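Local coordinates for 2-hydroxymethyl glutarate dehydrogenase (PDB 3CKY) that catalyses the NAD-dependent interconversion of 2-formylglutarate and (S)-2-hydroxymethylglutarate, a step of nicotinate fermentation in Eubacterium barkeri, at the interface of chains A and B. Numbering follows the deposited sequence. Chains: chain A/B, 2-hydroxymethyl glutarate dehydrogenase.

Contact 1: the interface of chains A and B. Residues chain A 179, 183, 258-262; chain B 187, 190-191, 194, 261.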
loop_
_atom_site.group_PDB
_atom_site.type_symbol
_atom_site.label_atom_id
_atom_site.label_comp_id
_atom_site.label_asym_id
_atom_site.label_seq_id
_atom_site.Cartn_x
_atom_site.Cartn_y
_atom_site.Cartn_z
ATOM N N LEU A 179 -5.206 14.294 -7.021
ATOM C CA LEU A 179 -5.042 13.137 -6.127
ATOM C C LEU A 179 -6.400 12.509 -5.825
ATOM O O LEU A 179 -6.557 11.307 -5.894
ATOM C CB LEU A 179 -4.372 13.639 -4.841
ATOM C CG LEU A 179 -4.224 12.923 -3.508
ATOM C CD1 LEU A 179 -3.420 13.865 -2.574
ATOM C CD2 LEU A 179 -5.554 12.492 -2.865
ATOM N N CYS A 183 -7.701 8.818 -6.873
ATOM C CA CYS A 183 -8.149 7.878 -5.852
ATOM C C CYS A 183 -9.598 7.439 -6.076
ATOM O O CYS A 183 -9.920 6.250 -5.975
ATOM C CB CYS A 183 -8.016 8.485 -4.454
ATOM S SG CYS A 183 -6.321 8.661 -3.829
ATOM N N PRO A 258 1.902 10.892 5.333
ATOM C CA PRO A 258 1.571 9.618 4.715
ATOM C C PRO A 258 0.341 9.705 3.804
ATOM O O PRO A 258 -0.624 10.382 4.140
ATOM C CB PRO A 258 1.275 8.712 5.915
ATOM C CG PRO A 258 1.944 9.362 7.078
ATOM C CD PRO A 258 1.870 10.817 6.807
ATOM N N LEU A 259 0.392 8.998 2.673
ATOM C CA LEU A 259 -0.639 9.037 1.642
ATOM C C LEU A 259 -0.911 7.611 1.136
ATOM O O LEU A 259 -0.674 7.294 -0.043
ATOM C CB LEU A 259 -0.184 9.928 0.481
ATOM C CG LEU A 259 0.038 11.428 0.731
ATOM C CD1 LEU A 259 0.679 12.083 -0.464
ATOM C CD2 LEU A 259 -1.296 12.100 1.058
ATOM N N PRO A 260 -1.387 6.738 2.033
ATOM C CA PRO A 260 -1.597 5.327 1.681
ATOM C C PRO A 260 -2.582 5.085 0.523
ATOM O O PRO A 260 -2.318 4.248 -0.333
ATOM C CB PRO A 260 -2.128 4.709 2.982
ATOM C CG PRO A 260 -2.610 5.840 3.805
ATOM C CD PRO A 260 -1.731 7.002 3.439
ATOM N N MET A 261 -3.714 5.778 0.517
ATOM C CA MET A 261 -4.700 5.620 -0.560
ATOM C C MET A 261 -4.136 6.091 -1.887
ATOM O O MET A 261 -4.345 5.455 -2.919
ATOM C CB MET A 261 -5.976 6.410 -0.252
ATOM C CG MET A 261 -6.699 5.950 0.998
ATOM S SD MET A 261 -7.339 4.281 0.910
ATOM C CE MET A 261 -8.731 4.499 -0.233
ATOM N N THR A 262 -3.441 7.222 -1.864
ATOM C CA THR A 262 -2.800 7.764 -3.055
ATOM C C THR A 262 -1.770 6.791 -3.593
ATOM O O THR A 262 -1.720 6.551 -4.803
ATOM C CB THR A 262 -2.114 9.108 -2.742
ATOM O OG1 THR A 262 -3.095 10.019 -2.215
ATOM C CG2 THR A 262 -1.455 9.697 -3.982
ATOM N N SER B 187 -9.613 8.684 1.362
ATOM C CA SER B 187 -8.773 9.435 0.433
ATOM C C SER B 187 -8.814 10.914 0.780
ATOM O O SER B 187 -7.780 11.595 0.804
ATOM C CB SER B 187 -9.267 9.223 -0.988
ATOM O OG SER B 187 -9.309 7.841 -1.291
ATOM N N GLU B 190 -6.475 11.940 4.077
ATOM C CA GLU B 190 -5.049 12.184 3.827
ATOM C C GLU B 190 -4.825 13.404 2.917
ATOM O O GLU B 190 -3.860 14.155 3.096
ATOM C CB GLU B 190 -4.368 10.921 3.271
ATOM C CG GLU B 190 -4.791 10.530 1.857
ATOM C CD GLU B 190 -4.208 9.197 1.404
ATOM O OE1 GLU B 190 -3.641 9.151 0.280
ATOM O OE2 GLU B 190 -4.326 8.205 2.158
ATOM N N ALA B 191 -5.735 13.613 1.960
ATOM C CA ALA B 191 -5.642 14.747 1.036
ATOM C C ALA B 191 -5.702 16.084 1.768
ATOM O O ALA B 191 -4.939 17.023 1.454
ATOM C CB ALA B 191 -6.740 14.672 -0.038
ATOM N N LEU B 194 -2.508 16.754 3.788
ATOM C CA LEU B 194 -1.480 17.177 2.828
ATOM C C LEU B 194 -1.627 18.652 2.466
ATOM O O LEU B 194 -0.650 19.413 2.509
ATOM C CB LEU B 194 -1.549 16.324 1.558
ATOM C CG LEU B 194 -0.504 16.598 0.467
ATOM C CD1 LEU B 194 0.921 16.342 0.946
ATOM C CD2 LEU B 194 -0.820 15.790 -0.788
ATOM N N MET B 261 -8.066 -0.847 -2.882
ATOM C CA MET B 261 -8.430 0.447 -2.289
ATOM C C MET B 261 -9.325 0.243 -1.067
ATOM O O MET B 261 -9.124 0.875 -0.037
ATOM C CB MET B 261 -9.145 1.340 -3.319
ATOM C CG MET B 261 -8.295 1.721 -4.541
ATOM S SD MET B 261 -6.858 2.746 -4.171
ATOM C CE MET B 261 -7.636 4.286 -3.723
#
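B:Glu190 points its carboxylate at the first turn of the A-chain helix 260-274, and this is the tight part of the contact. OE2 accepts from A:Met261 N at 3.0 Å (158° at H) on its syn lone pair. OE1 has two donors: A:Thr262 N, 2.9 Å away and 24° out of the carboxylate plane, and the hydroxyl A:Thr262 OG1, 2.7 Å away and nearly along the C-O axis. Three bonds thus fix the carboxylate's rotation, and a helix N-terminus capped from the other subunit would favour its negative charge. The side chain starts in the crowded position between backbone N and carbonyl carbon (chi1 69°) and then runs extended to the helix end. A:Leu259 crosses it obliquely, its CD2 3.9 Å from B:Glu190 CG. B:Glu190 loses 80 Å² of surface.

Away from the carboxylate the contact is sparser: ordinary van der Waals touches, mostly apolar, that hide little surface. A:Leu179 splits its branches, CD1 reaching B:Leu194 CD2 at 3.7 Å and CD2 reaching B:Ala191 CB at 3.8 Å; B:Leu194 and B:Ala191 hide only 15 and 10 Å². On the other flank A:Cys183 CB lies 3.5 Å from B:Ser187 OG, and the methyl tips A:Met261 CE and B:Met261 CE meet at 3.7 Å.

In the fold, the long helices 169-197 of both chains face each other here, beside the start of helix 260-274.

Contact 2: the interface of chains A and B. Residues chain A 186, 190, 264-265, 268, 289; chain B 258-261.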
loop_
_atom_site.group_PDB
_atom_site.type_symbol
_atom_site.label_atom_id
_atom_site.label_comp_id
_atom_site.label_asym_id
_atom_site.label_seq_id
_atom_site.Cartn_x
_atom_site.Cartn_y
_atom_site.Cartn_z
ATOM N N ALA A 186 -9.764 5.043 -9.025
ATOM C CA ALA A 186 -9.235 3.742 -8.634
ATOM C C ALA A 186 -10.247 2.950 -7.774
ATOM O O ALA A 186 -10.436 1.753 -7.966
ATOM C CB ALA A 186 -7.882 3.910 -7.889
ATOM N N GLU A 190 -12.551 -0.935 -9.014
ATOM C CA GLU A 190 -12.741 -2.210 -8.320
ATOM C C GLU A 190 -14.193 -2.397 -7.853
ATOM O O GLU A 190 -14.722 -3.519 -7.888
ATOM C CB GLU A 190 -11.751 -2.366 -7.163
ATOM C CG GLU A 190 -11.992 -1.431 -5.962
ATOM C CD GLU A 190 -10.885 -1.490 -4.921
ATOM O OE1 GLU A 190 -11.182 -1.644 -3.709
ATOM O OE2 GLU A 190 -9.708 -1.366 -5.316
ATOM N N MET A 264 -1.570 3.579 -3.163
ATOM C CA MET A 264 -2.155 2.384 -3.750
ATOM C C MET A 264 -2.790 2.721 -5.097
ATOM O O MET A 264 -2.610 1.959 -6.053
ATOM C CB MET A 264 -3.123 1.657 -2.793
ATOM C CG MET A 264 -2.437 0.827 -1.665
ATOM S SD MET A 264 -0.825 0.053 -2.050
ATOM C CE MET A 264 -1.301 -1.023 -3.404
ATOM N N ALA A 265 -3.485 3.850 -5.195
ATOM C CA ALA A 265 -4.030 4.302 -6.491
ATOM C C ALA A 265 -2.928 4.391 -7.539
ATOM O O ALA A 265 -3.112 3.989 -8.674
ATOM C CB ALA A 265 -4.750 5.664 -6.351
ATOM N N ILE A 268 -2.030 0.922 -8.853
ATOM C CA ILE A 268 -3.105 0.404 -9.680
ATOM C C ILE A 268 -3.066 1.031 -11.081
ATOM O O ILE A 268 -3.161 0.327 -12.087
ATOM C CB ILE A 268 -4.492 0.624 -8.998
ATOM C CG1 ILE A 268 -4.556 -0.159 -7.672
ATOM C CG2 ILE A 268 -5.657 0.163 -9.932
ATOM C CD1 ILE A 268 -5.733 0.224 -6.797
ATOM N N TRP A 289 -8.648 -4.884 -13.764
ATOM C CA TRP A 289 -9.412 -5.872 -13.011
ATOM C C TRP A 289 -10.222 -6.804 -13.909
ATOM O O TRP A 289 -10.358 -7.988 -13.615
ATOM C CB TRP A 289 -10.313 -5.163 -11.994
ATOM C CG TRP A 289 -9.554 -4.275 -11.029
ATOM C CD1 TRP A 289 -9.825 -2.978 -10.745
ATOM C CD2 TRP A 289 -8.384 -4.622 -10.252
ATOM N NE1 TRP A 289 -8.913 -2.489 -9.835
ATOM C CE2 TRP A 289 -8.016 -3.475 -9.520
ATOM C CE3 TRP A 289 -7.608 -5.788 -10.119
ATOM C CZ2 TRP A 289 -6.910 -3.454 -8.651
ATOM C CZ3 TRP A 289 -6.508 -5.765 -9.263
ATOM C CH2 TRP A 289 -6.176 -4.603 -8.536
ATOM N N PRO B 258 -10.325 -8.726 -6.512
ATOM C CA PRO B 258 -9.434 -7.913 -5.690
ATOM C C PRO B 258 -9.981 -6.510 -5.413
ATOM O O PRO B 258 -10.548 -5.873 -6.300
ATOM C CB PRO B 258 -8.149 -7.827 -6.537
ATOM C CG PRO B 258 -8.234 -8.988 -7.491
ATOM C CD PRO B 258 -9.682 -9.170 -7.765
ATOM N N LEU B 259 -9.774 -6.037 -4.193
ATOM C CA LEU B 259 -10.301 -4.772 -3.705
ATOM C C LEU B 259 -9.199 -4.054 -2.917
ATOM O O LEU B 259 -9.313 -3.833 -1.710
ATOM C CB LEU B 259 -11.519 -5.024 -2.817
ATOM C CG LEU B 259 -12.777 -5.641 -3.449
ATOM C CD1 LEU B 259 -13.786 -6.011 -2.332
ATOM C CD2 LEU B 259 -13.412 -4.713 -4.485
ATOM N N PRO B 260 -8.102 -3.706 -3.594
ATOM C CA PRO B 260 -6.980 -3.053 -2.911
ATOM C C PRO B 260 -7.303 -1.712 -2.231
ATOM O O PRO B 260 -6.864 -1.480 -1.125
ATOM C CB PRO B 260 -5.952 -2.860 -4.037
ATOM C CG PRO B 260 -6.706 -2.961 -5.292
ATOM C CD PRO B 260 -7.824 -3.914 -5.021
ATOM N N MET B 261 -8.066 -0.847 -2.882
ATOM C CA MET B 261 -8.430 0.447 -2.289
ATOM C C MET B 261 -9.325 0.243 -1.067
ATOM O O MET B 261 -9.124 0.875 -0.037
ATOM C CB MET B 261 -9.145 1.340 -3.319
ATOM C CG MET B 261 -8.295 1.721 -4.541
ATOM S SD MET B 261 -6.858 2.746 -4.171
ATOM C CE MET B 261 -7.636 4.286 -3.723
#
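A:Trp289 turns one face of its benzo ring to B:Pro258 and the CZ2-CH2 edge of that ring to B:Pro260, and these different angles of approach organise the contact. B:Pro258 slides past the ring antiparallel to it, with CB almost straight above A:Trp289 CZ3 at 3.8 Å. B:Pro260 comes from the same side of the plane but meets the ring tip to tip: its CD and CG both stand off the plane beyond the rim, CG 3.4 Å from A:Trp289 CZ2. CG of the tryptophan anti to the carbonyl carbon (chi1 -57°) and chi2 of 129° together put the six-membered ring at the contact. B:Pro260 hides 54 Å² and A:Trp289 39 Å².

A:Ile268 covers the next stretch. Its terminal CD1 is the contacting branch, equidistant from B:Pro260 CG and B:Met261 CG at 3.7 Å each, and its side chain crosses both partners at a slant. The thioether of B:Met261, bent at chi2 and chi3, then turns in among small neighbours: SD lies 4.0 Å from A:Ala265 CA, and CG is 4.0 Å from A:Ala186 CB. A:Met264 CB adds a more distant contact to the same sulphur.

A polar anchor comes from A:Glu190, which slides past B:Pro260 in the opposite direction. Its OE2 receives the backbone N-H of B:Met261 at 3.0 Å (159° at H), again through the syn lone pair, while its CD rests 3.5 Å from B:Leu259 CA. The proline ring is therefore bordered by indole, isoleucine methyl and carboxylate, which should hold the turn of chain B in register.

Within the fold, the B-chain loop entering helix 260-274, with the helix's first residues, packs against three A-chain helices, 169-197, 260-274 and 286-293.

The centres of the C-alpha atoms of contact 1 and contact 2 are about 13 Å apart, and the two share B:Met261. Both draw on helices 169-197 and 260-274, and the two-fold symmetry makes the glutamate-to-helix-start motif recur with the chains exchanged, so each subunit both supplies and receives it. Contact 2 extends this to helix 286-293. The centre of contact 1 is about 12 Å from A:Lys174, the likely active-site lysine, that of contact 2 about 21 Å; helix 169-197 carries both this lysine and interface residues, though the structure alone does not show any coupling. Together they form part of one subunit pairing in the homotetramer.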